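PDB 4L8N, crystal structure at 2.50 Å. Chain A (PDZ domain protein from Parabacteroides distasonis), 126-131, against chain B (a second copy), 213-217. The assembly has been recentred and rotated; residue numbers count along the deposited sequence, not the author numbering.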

# COMPACT_ATOMS: atom_id res chain seq x y z
N GLU A 126 -7.51 -2.44 19.83
CA GLU A 126 -6.87 -1.67 18.78
C GLU A 126 -6.93 -2.43 17.50
O GLU A 126 -6.94 -3.67 17.52
CB GLU A 126 -5.39 -1.40 19.12
CG GLU A 126 -5.13 -0.34 20.17
CD GLU A 126 -3.77 -0.43 20.85
OE1 GLU A 126 -3.08 -1.46 20.69
OE2 GLU A 126 -3.43 0.52 21.60
N PHE A 127 -6.95 -1.71 16.38
CA PHE A 127 -6.93 -2.25 15.03
C PHE A 127 -6.36 -1.19 14.06
O PHE A 127 -6.37 0.01 14.36
CB PHE A 127 -8.29 -2.74 14.58
CG PHE A 127 -9.39 -1.72 14.52
CD1 PHE A 127 -10.16 -1.43 15.65
CD2 PHE A 127 -9.75 -1.13 13.31
CE1 PHE A 127 -11.21 -0.51 15.57
CE2 PHE A 127 -10.81 -0.22 13.24
CZ PHE A 127 -11.53 0.09 14.37
N VAL A 128 -5.80 -1.66 12.93
CA VAL A 128 -5.17 -0.82 11.93
C VAL A 128 -5.89 -1.06 10.61
O VAL A 128 -6.19 -2.21 10.28
CB VAL A 128 -3.63 -1.04 11.83
CG1 VAL A 128 -3.00 0.03 10.97
CG2 VAL A 128 -2.97 -1.04 13.21
N CYS A 129 -6.19 0.04 9.86
CA CYS A 129 -6.89 -0.04 8.57
C CYS A 129 -5.97 0.31 7.41
O CYS A 129 -5.13 1.23 7.51
CB CYS A 129 -8.13 0.83 8.56
SG CYS A 129 -9.43 0.26 9.68
N PRO A 130 -6.13 -0.40 6.27
CA PRO A 130 -5.26 -0.13 5.12
C PRO A 130 -5.84 1.01 4.30
O PRO A 130 -6.35 0.82 3.19
CB PRO A 130 -5.23 -1.48 4.38
CG PRO A 130 -6.56 -2.08 4.69
CD PRO A 130 -7.10 -1.48 5.96
N PHE A 131 -5.82 2.19 4.91
CA PHE A 131 -6.34 3.39 4.26
C PHE A 131 -5.19 4.28 3.82
O PHE A 131 -4.34 4.62 4.64
CB PHE A 131 -7.26 4.20 5.22
CG PHE A 131 -8.50 3.52 5.77
CD1 PHE A 131 -9.08 2.44 5.10
CD2 PHE A 131 -9.13 3.99 6.92
CE1 PHE A 131 -10.24 1.82 5.60
CE2 PHE A 131 -10.28 3.38 7.41
CZ PHE A 131 -10.83 2.30 6.75
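Chain B 213-217: TYRYN

Two strands from two copies of the same protein meet here nearly at right angles, and the contact is one of packing and a bridging water rather than of sheet extension, with no direct hydrogen bond between the stretches. It illustrates a general principle: strands that cross steeply cannot keep their backbones in register, so the contact gathers around a single crossing point, where side chains pack on each other and on the backbone that crosses them.

Residues 213-217 of chain B are extended, with phi between -139° and -92° and psi between 103° and 159°, and run as a strand at 95° to strand 126-129 of chain A, the signed crossing angle being -95°. The strand axes approach to 6.7 Å. The backbone register is reduced to one pair, Phe A127 and Arg B215, whose CA atoms lie 6.2 Å apart; these two residues also give up the largest areas in an interface of 272 Å² summed over both sides.

Phe A127 directs its CA-to-CB bond toward chain B, and its p rotamer lays the ring against the crossing backbone. CA of Arg B215 sits 4.1 Å from the centroid of that ring and only 12° off its normal, a CH-pi contact over the face. The same face also receives the next residue: CZ of Phe A127 is 3.5 Å from N of Tyr B216 and 3.7 Å from its CB, the latter an apolar contact. At the start of the side chain, CB of Phe A127 comes within 3.1 Å of O of Tyr B214. One phenylalanine thus touches three successive residues of the crossing strand, although the side-chain end of Tyr B216 leads away and so does that of Tyr B214.

Arg B215 supplies the return contact. Its CA-to-CB bond points sideways, but the end of the side chain comes nearer to chain A and follows the strand beyond Phe A127. CD of Arg B215 lies 3.8 Å from SG of Cys A129, and NH2 of Arg B215 lies 3.3 Å from CD of Pro A130, where the strand has already given way to loop.

Polar complementarity is left to water 1. It accepts from NE of Arg B215 at 2.6 Å and donates to O of Val A128 at 2.8 Å, and so links NE of Arg B215 to O of Val A128, which lie 4.1 Å apart, too far for a direct hydrogen bond. A weak bond from the water to O of Tyr B214, at 3.4 Å, completes the bridge.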

# COMPACT_ATOMS: atom_id res chain seq x y z
N THR B 213 -8.33 -10.46 11.23
CA THR B 213 -8.66 -9.05 11.03
C THR B 213 -9.86 -8.68 11.92
O THR B 213 -10.95 -9.25 11.76
CB THR B 213 -8.92 -8.78 9.55
OG1 THR B 213 -7.78 -9.19 8.82
CG2 THR B 213 -9.19 -7.32 9.24
N TYR B 214 -9.65 -7.77 12.88
CA TYR B 214 -10.75 -7.26 13.72
C TYR B 214 -10.93 -5.79 13.42
O TYR B 214 -9.95 -5.06 13.26
CB TYR B 214 -10.54 -7.50 15.22
CG TYR B 214 -10.49 -8.97 15.58
CD1 TYR B 214 -11.65 -9.72 15.70
CD2 TYR B 214 -9.27 -9.61 15.80
CE1 TYR B 214 -11.60 -11.09 16.01
CE2 TYR B 214 -9.21 -10.96 16.15
CZ TYR B 214 -10.38 -11.70 16.23
OH TYR B 214 -10.31 -13.04 16.55
N ARG B 215 -12.18 -5.39 13.21
CA ARG B 215 -12.52 -3.99 12.94
C ARG B 215 -13.78 -3.65 13.70
O ARG B 215 -14.55 -4.56 14.05
CB ARG B 215 -12.68 -3.70 11.44
CG ARG B 215 -11.50 -4.13 10.63
CD ARG B 215 -11.06 -3.13 9.62
NE ARG B 215 -9.80 -3.61 9.06
CZ ARG B 215 -9.56 -3.69 7.77
NH1 ARG B 215 -10.46 -3.28 6.89
NH2 ARG B 215 -8.41 -4.17 7.33
N TYR B 216 -14.01 -2.36 13.94
CA TYR B 216 -15.21 -1.97 14.64
C TYR B 216 -16.32 -1.69 13.61
O TYR B 216 -16.09 -1.03 12.59
CB TYR B 216 -14.95 -0.78 15.55
CG TYR B 216 -16.12 -0.50 16.48
CD1 TYR B 216 -16.30 -1.25 17.63
CD2 TYR B 216 -17.02 0.52 16.20
CE1 TYR B 216 -17.37 -1.00 18.48
CE2 TYR B 216 -18.11 0.76 17.04
CZ TYR B 216 -18.27 0.02 18.20
OH TYR B 216 -19.29 0.29 19.08
N ASN B 217 -17.50 -2.22 13.89
CA ASN B 217 -18.64 -2.08 13.00
C ASN B 217 -19.70 -1.22 13.72
O ASN B 217 -20.39 -1.73 14.62
CB ASN B 217 -19.15 -3.48 12.62
CG ASN B 217 -20.32 -3.55 11.67
OD1 ASN B 217 -20.85 -4.62 11.40
ND2 ASN B 217 -20.77 -2.42 11.14
O HOH W 1 -7.87 -4.37 10.69